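Local coordinates for protein beta-galactosidase (Trichoderma reesei, PDB 3OG2) that probably hydrolyses terminal non-reducing beta-D-galactose residues in beta-D-galactosides, as a glycosylated member of glycoside hydrolase family 35, at residues Q385-T397 / V409-Y423. Residues are numbered along the deposited sequence; the frame is centred on the assembly and turned at random. Where two conformers were deposited one is given.
Sequences QGVYSDSQNIVIT and VVRHANYSSTDTASY. With NAG (2-acetamido-2-deoxy-beta-D-glucopyranose), chain D.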
loop_
_atom_site.group_PDB
_atom_site.type_symbol
_atom_site.label_atom_id
_atom_site.label_comp_id
_atom_site.label_asym_id
_atom_site.label_seq_id
_atom_site.Cartn_x
_atom_site.Cartn_y
_atom_site.Cartn_z
ATOM N N GLN A 385 -16.881 -30.065 -11.920
ATOM C CA GLN A 385 -17.487 -29.597 -13.158
ATOM C C GLN A 385 -18.577 -30.592 -13.559
ATOM O O GLN A 385 -18.222 -31.747 -13.710
ATOM C CB GLN A 385 -16.368 -29.449 -14.175
ATOM C CG GLN A 385 -16.607 -28.661 -15.440
ATOM C CD GLN A 385 -15.263 -28.441 -16.109
ATOM O OE1 GLN A 385 -14.208 -28.896 -15.624
ATOM N NE2 GLN A 385 -15.259 -27.810 -17.252
ATOM N N GLY A 386 -19.802 -30.106 -13.678
ATOM C CA GLY A 386 -20.902 -30.977 -14.077
ATOM C C GLY A 386 -21.417 -31.797 -12.899
ATOM O O GLY A 386 -22.148 -32.764 -13.151
ATOM N N VAL A 387 -21.063 -31.428 -11.653
ATOM C CA VAL A 387 -21.572 -32.150 -10.491
ATOM C C VAL A 387 -22.693 -31.396 -9.780
ATOM O O VAL A 387 -23.743 -31.942 -9.443
ATOM C CB VAL A 387 -20.440 -32.416 -9.469
ATOM C CG1 VAL A 387 -20.942 -32.953 -8.142
ATOM C CG2 VAL A 387 -19.445 -33.391 -10.048
ATOM N N TYR A 388 -22.484 -30.127 -9.546
ATOM C CA TYR A 388 -23.467 -29.249 -8.889
ATOM C C TYR A 388 -24.206 -28.438 -9.934
ATOM O O TYR A 388 -25.027 -27.606 -9.553
ATOM C CB TYR A 388 -22.791 -28.333 -7.854
ATOM C CG TYR A 388 -22.236 -29.122 -6.692
ATOM C CD1 TYR A 388 -23.103 -29.532 -5.651
ATOM C CD2 TYR A 388 -20.908 -29.522 -6.617
ATOM C CE1 TYR A 388 -22.629 -30.271 -4.590
ATOM C CE2 TYR A 388 -20.409 -30.254 -5.556
ATOM C CZ TYR A 388 -21.289 -30.624 -4.555
ATOM O OH TYR A 388 -20.776 -31.339 -3.508
ATOM N N SER A 389 -23.933 -28.677 -11.204
ATOM C CA SER A 389 -24.728 -28.125 -12.304
ATOM C C SER A 389 -24.641 -29.101 -13.464
ATOM O O SER A 389 -23.635 -29.817 -13.578
ATOM C CB SER A 389 -24.176 -26.749 -12.667
ATOM O OG SER A 389 -24.761 -26.232 -13.826
ATOM N N ASP A 390 -25.645 -29.124 -14.292
ATOM C CA ASP A 390 -25.577 -29.978 -15.496
ATOM C C ASP A 390 -24.577 -29.374 -16.457
ATOM O O ASP A 390 -23.901 -30.033 -17.241
ATOM C CB ASP A 390 -26.980 -30.058 -16.085
ATOM C CG ASP A 390 -27.093 -30.966 -17.275
ATOM O OD1 ASP A 390 -26.566 -32.110 -17.260
ATOM O OD2 ASP A 390 -27.685 -30.540 -18.272
ATOM N N SER A 391 -24.460 -28.044 -16.440
ATOM C CA SER A 391 -23.512 -27.274 -17.207
ATOM C C SER A 391 -22.070 -27.680 -16.984
ATOM O O SER A 391 -21.680 -27.674 -15.824
ATOM C CB SER A 391 -23.531 -25.800 -16.736
ATOM O OG SER A 391 -24.658 -25.119 -17.225
ATOM N N GLN A 392 -21.280 -27.958 -18.009
ATOM C CA GLN A 392 -19.852 -28.144 -17.943
ATOM C C GLN A 392 -19.079 -26.848 -18.152
ATOM O O GLN A 392 -17.850 -26.881 -18.073
ATOM C CB GLN A 392 -19.483 -29.148 -19.055
ATOM C CG GLN A 392 -20.364 -30.383 -18.978
ATOM C CD GLN A 392 -20.478 -30.801 -17.515
ATOM O OE1 GLN A 392 -21.417 -30.397 -16.826
ATOM N NE2 GLN A 392 -19.493 -31.597 -17.102
ATOM N N ASN A 393 -19.763 -25.750 -18.445
ATOM C CA ASN A 393 -19.058 -24.502 -18.733
ATOM C C ASN A 393 -18.767 -23.721 -17.465
ATOM O O ASN A 393 -18.186 -22.627 -17.530
ATOM C CB ASN A 393 -19.934 -23.664 -19.682
ATOM C CG ASN A 393 -20.092 -24.406 -21.008
ATOM O OD1 ASN A 393 -19.099 -24.547 -21.724
ATOM N ND2 ASN A 393 -21.332 -24.844 -21.211
ATOM N N ILE A 394 -19.130 -24.235 -16.310
ATOM C CA ILE A 394 -18.803 -23.566 -15.053
ATOM C C ILE A 394 -18.197 -24.621 -14.134
ATOM O O ILE A 394 -18.491 -25.808 -14.235
ATOM C CB ILE A 394 -20.018 -22.899 -14.416
ATOM C CG1 ILE A 394 -21.113 -23.909 -14.182
ATOM C CG2 ILE A 394 -20.526 -21.710 -15.252
ATOM C CD1 ILE A 394 -22.339 -23.418 -13.459
ATOM N N VAL A 395 -17.330 -24.092 -13.267
ATOM C CA VAL A 395 -16.693 -24.867 -12.225
ATOM C C VAL A 395 -17.329 -24.452 -10.905
ATOM O O VAL A 395 -17.551 -23.246 -10.658
ATOM C CB VAL A 395 -15.167 -24.684 -12.238
ATOM C CG1 VAL A 395 -14.553 -25.168 -10.923
ATOM C CG2 VAL A 395 -14.554 -25.446 -13.390
ATOM N N ILE A 396 -17.639 -25.404 -10.046
ATOM C CA ILE A 396 -18.224 -25.103 -8.740
ATOM C C ILE A 396 -17.393 -25.760 -7.663
ATOM O O ILE A 396 -17.131 -26.988 -7.733
ATOM C CB ILE A 396 -19.703 -25.575 -8.680
ATOM C CG1 ILE A 396 -20.498 -24.879 -9.791
ATOM C CG2 ILE A 396 -20.266 -25.358 -7.287
ATOM C CD1 ILE A 396 -21.956 -25.356 -9.898
ATOM N N THR A 397 -16.969 -25.003 -6.672
ATOM C CA THR A 397 -16.282 -25.579 -5.519
ATOM C C THR A 397 -17.183 -25.513 -4.318
ATOM O O THR A 397 -17.591 -24.418 -3.951
ATOM C CB THR A 397 -14.979 -24.805 -5.226
ATOM O OG1 THR A 397 -14.166 -24.771 -6.421
ATOM C CG2 THR A 397 -14.205 -25.507 -4.116
ATOM N N VAL A 409 -18.849 -21.916 -4.628
ATOM C CA VAL A 409 -18.221 -20.854 -5.401
ATOM C C VAL A 409 -18.265 -21.240 -6.877
ATOM O O VAL A 409 -17.703 -22.283 -7.285
ATOM C CB VAL A 409 -16.764 -20.621 -4.921
ATOM C CG1 VAL A 409 -16.151 -19.491 -5.782
ATOM C CG2 VAL A 409 -16.758 -20.327 -3.436
ATOM N N VAL A 410 -18.915 -20.415 -7.671
ATOM C CA VAL A 410 -19.128 -20.684 -9.088
ATOM C C VAL A 410 -18.268 -19.761 -9.930
ATOM O O VAL A 410 -18.216 -18.549 -9.673
ATOM C CB VAL A 410 -20.623 -20.458 -9.434
ATOM C CG1 VAL A 410 -20.881 -20.813 -10.894
ATOM C CG2 VAL A 410 -21.560 -21.211 -8.478
ATOM N N ARG A 411 -17.555 -20.313 -10.926
ATOM C CA ARG A 411 -16.772 -19.497 -11.844
ATOM C C ARG A 411 -16.924 -20.093 -13.236
ATOM O O ARG A 411 -17.367 -21.240 -13.415
ATOM C CB ARG A 411 -15.288 -19.445 -11.431
ATOM C CG ARG A 411 -14.612 -20.808 -11.442
ATOM C CD ARG A 411 -13.112 -20.608 -11.363
ATOM N NE ARG A 411 -12.304 -21.799 -11.198
ATOM C CZ ARG A 411 -11.925 -22.539 -12.243
ATOM N NH1 ARG A 411 -12.287 -22.261 -13.495
ATOM N NH2 ARG A 411 -11.143 -23.600 -11.987
ATOM N N HIS A 412 -16.514 -19.326 -14.243
ATOM C CA HIS A 412 -16.410 -19.939 -15.573
ATOM C C HIS A 412 -15.324 -21.013 -15.568
ATOM O O HIS A 412 -14.267 -20.878 -14.945
ATOM C CB HIS A 412 -16.041 -18.871 -16.608
ATOM C CG HIS A 412 -17.138 -17.872 -16.839
ATOM N ND1 HIS A 412 -18.207 -18.117 -17.658
ATOM C CD2 HIS A 412 -17.330 -16.617 -16.351
ATOM C CE1 HIS A 412 -19.021 -17.072 -17.688
ATOM N NE2 HIS A 412 -18.494 -16.146 -16.891
ATOM N N ALA A 413 -15.545 -22.087 -16.320
ATOM C CA ALA A 413 -14.559 -23.153 -16.386
ATOM C C ALA A 413 -13.211 -22.679 -16.912
ATOM O O ALA A 413 -12.164 -23.082 -16.412
ATOM C CB ALA A 413 -15.056 -24.279 -17.314
ATOM N N ASN A 414 -13.202 -21.831 -17.950
ATOM C CA ASN A 414 -12.063 -21.016 -18.312
ATOM C C ASN A 414 -12.167 -19.757 -17.455
ATOM O O ASN A 414 -13.003 -18.911 -17.702
ATOM C CB ASN A 414 -12.108 -20.689 -19.813
ATOM C CG ASN A 414 -10.989 -19.718 -20.157
ATOM O OD1 ASN A 414 -10.194 -19.269 -19.333
ATOM N ND2 ASN A 414 -10.960 -19.314 -21.428
ATOM N N TYR A 415 -11.319 -19.649 -16.440
ATOM C CA TYR A 415 -11.465 -18.622 -15.424
ATOM C C TYR A 415 -11.339 -17.233 -16.053
ATOM O O TYR A 415 -11.771 -16.270 -15.400
ATOM C CB TYR A 415 -10.458 -18.794 -14.262
ATOM C CG TYR A 415 -9.122 -18.129 -14.548
ATOM C CD1 TYR A 415 -8.152 -18.740 -15.343
ATOM C CD2 TYR A 415 -8.847 -16.890 -14.009
ATOM C CE1 TYR A 415 -6.942 -18.172 -15.625
ATOM C CE2 TYR A 415 -7.650 -16.262 -14.279
ATOM C CZ TYR A 415 -6.711 -16.900 -15.063
ATOM O OH TYR A 415 -5.537 -16.252 -15.297
ATOM N N SER A 416 -10.674 -17.107 -17.176
ATOM C CA SER A 416 -10.412 -15.849 -17.895
ATOM C C SER A 416 -11.619 -15.394 -18.693
ATOM O O SER A 416 -11.649 -14.267 -19.209
ATOM C CB SER A 416 -9.171 -16.102 -18.799
ATOM O OG SER A 416 -9.033 -15.011 -19.742
ATOM N N SER A 417 -12.593 -16.281 -18.882
ATOM C CA SER A 417 -13.635 -16.066 -19.865
ATOM C C SER A 417 -14.417 -14.765 -19.632
ATOM O O SER A 417 -14.841 -14.452 -18.512
ATOM C CB SER A 417 -14.647 -17.211 -19.810
ATOM O OG SER A 417 -15.673 -16.933 -20.796
ATOM N N THR A 418 -14.613 -14.040 -20.742
ATOM C CA THR A 418 -15.431 -12.845 -20.681
ATOM C C THR A 418 -16.799 -13.123 -21.282
ATOM O O THR A 418 -17.585 -12.184 -21.477
ATOM C CB THR A 418 -14.778 -11.709 -21.488
ATOM O OG1 THR A 418 -14.534 -12.166 -22.821
ATOM C CG2 THR A 418 -13.421 -11.346 -20.832
ATOM N N ASP A 419 -17.100 -14.381 -21.564
ATOM C CA ASP A 419 -18.431 -14.671 -22.062
ATOM C C ASP A 419 -19.453 -14.780 -20.949
ATOM O O ASP A 419 -19.135 -14.848 -19.764
ATOM C CB ASP A 419 -18.387 -16.013 -22.800
ATOM C CG ASP A 419 -17.539 -15.884 -24.053
ATOM O OD1 ASP A 419 -17.517 -14.775 -24.624
ATOM O OD2 ASP A 419 -16.899 -16.867 -24.434
ATOM N N THR A 420 -20.718 -14.780 -21.360
ATOM C CA THR A 420 -21.822 -15.004 -20.438
ATOM C C THR A 420 -22.305 -16.440 -20.527
ATOM O O THR A 420 -22.517 -16.984 -21.612
ATOM C CB THR A 420 -23.003 -14.051 -20.722
ATOM O OG1 THR A 420 -22.571 -12.719 -20.421
ATOM C CG2 THR A 420 -24.150 -14.283 -19.775
ATOM N N ALA A 421 -22.493 -17.098 -19.404
ATOM C CA ALA A 421 -22.988 -18.446 -19.293
ATOM C C ALA A 421 -24.348 -18.471 -18.635
ATOM O O ALA A 421 -24.576 -17.763 -17.676
ATOM C CB ALA A 421 -21.988 -19.226 -18.437
ATOM N N SER A 422 -25.257 -19.259 -19.167
ATOM C CA SER A 422 -26.544 -19.576 -18.563
ATOM C C SER A 422 -26.459 -20.930 -17.904
ATOM O O SER A 422 -25.910 -21.866 -18.485
ATOM C CB SER A 422 -27.614 -19.670 -19.656
ATOM O OG SER A 422 -27.718 -18.383 -20.300
ATOM N N TYR A 423 -26.979 -21.065 -16.683
ATOM C CA TYR A 423 -26.835 -22.311 -15.971
ATOM C C TYR A 423 -27.943 -22.462 -14.934
ATOM O O TYR A 423 -28.681 -21.499 -14.639
ATOM C CB TYR A 423 -25.440 -22.365 -15.316
ATOM C CG TYR A 423 -25.210 -21.453 -14.146
ATOM C CD1 TYR A 423 -24.959 -20.102 -14.366
ATOM C CD2 TYR A 423 -25.234 -21.902 -12.822
ATOM C CE1 TYR A 423 -24.732 -19.227 -13.301
ATOM C CE2 TYR A 423 -24.998 -21.043 -11.748
ATOM C CZ TYR A 423 -24.749 -19.702 -12.010
ATOM O OH TYR A 423 -24.557 -18.860 -10.932
HETATM C C1 NAG D . -10.205 -18.136 -21.815
HETATM C C2 NAG D . -9.610 -18.598 -23.137
HETATM C C3 NAG D . -8.891 -17.444 -23.815
HETATM C C4 NAG D . -9.579 -16.074 -23.791
HETATM C C5 NAG D . -10.221 -15.769 -22.422
HETATM C C6 NAG D . -11.176 -14.582 -22.425
HETATM C C7 NAG D . -8.911 -20.984 -23.034
HETATM C C8 NAG D . -7.854 -21.883 -22.441
HETATM N N2 NAG D . -8.656 -19.680 -22.970
HETATM O O3 NAG D . -8.386 -17.835 -25.071
HETATM O O4 NAG D . -8.577 -15.116 -24.031
HETATM O O5 NAG D . -10.915 -16.940 -22.047
HETATM O O6 NAG D . -12.344 -14.915 -23.192
HETATM O O7 NAG D . -9.694 -21.505 -23.844
HETATM O O HOH W 1 -26.835 -24.135 -19.780
HETATM O O HOH W 2 -23.236 -22.710 -18.677
HETATM O O HOH W 3 -18.433 -20.347 -19.086
HETATM O O HOH W 4 -14.917 -22.627 -7.952
#
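Val395 and Arg411 exchange a pair of backbone hydrogen bonds, Val395 N to Arg411 O and Arg411 N to Val395 O, both 2.9 Å, and Thr397 and Val409 repeat the pattern one hydrogen-bonded pair further along this antiparallel hairpin. Ala413 N extends the ladder by donating to Asn393 O from above the carbonyl plane; a water also donates to Asn393 O and joins it to His412 ND1. On the face shared by Val395, Thr397 and Val409, the Arg411 side chain runs alongside Val395, its guanidinium lying flat with one face over Val395 CB, 3.9 Å from Arg411 CZ. Arg411 CG stands between its backbone N and carbonyl carbon (chi1 62°), the chain runs extended to NE, and the turn at the last torsion (chi4 85°) lays the guanidinium over Val395 and points NH1 to His412 O (2.8 Å) and Ala413 O (3.0 Å). A leucine in place of Arg411 would probably leave both carbonyls without this donor and the His412-Ala413 backbone freer to shift. Beside it, Val395 CG2 packs on Ala413, and Gln385 NE2, held by a nearly straight bond to Gln392 O (170°), rests against Ala413 CB. On the face of Ile396 and Val410, Ile396 CG1 meets Val410 CG2; Ile394 CD1 also touches Val410 CG1 and lies obliquely to the Tyr423 ring, 3.3 Å from Tyr423 CD2. Tyr423 OH is held by His453. Backbone pairing thus fixes the hairpin of domain 2, the arginine ties down its exit toward the N-glycosylated Asn414, and Ile394, packing on Tyr423 and Ala421, joins the hairpin's eight-strand sheet to the three-strand sheet of 421-427.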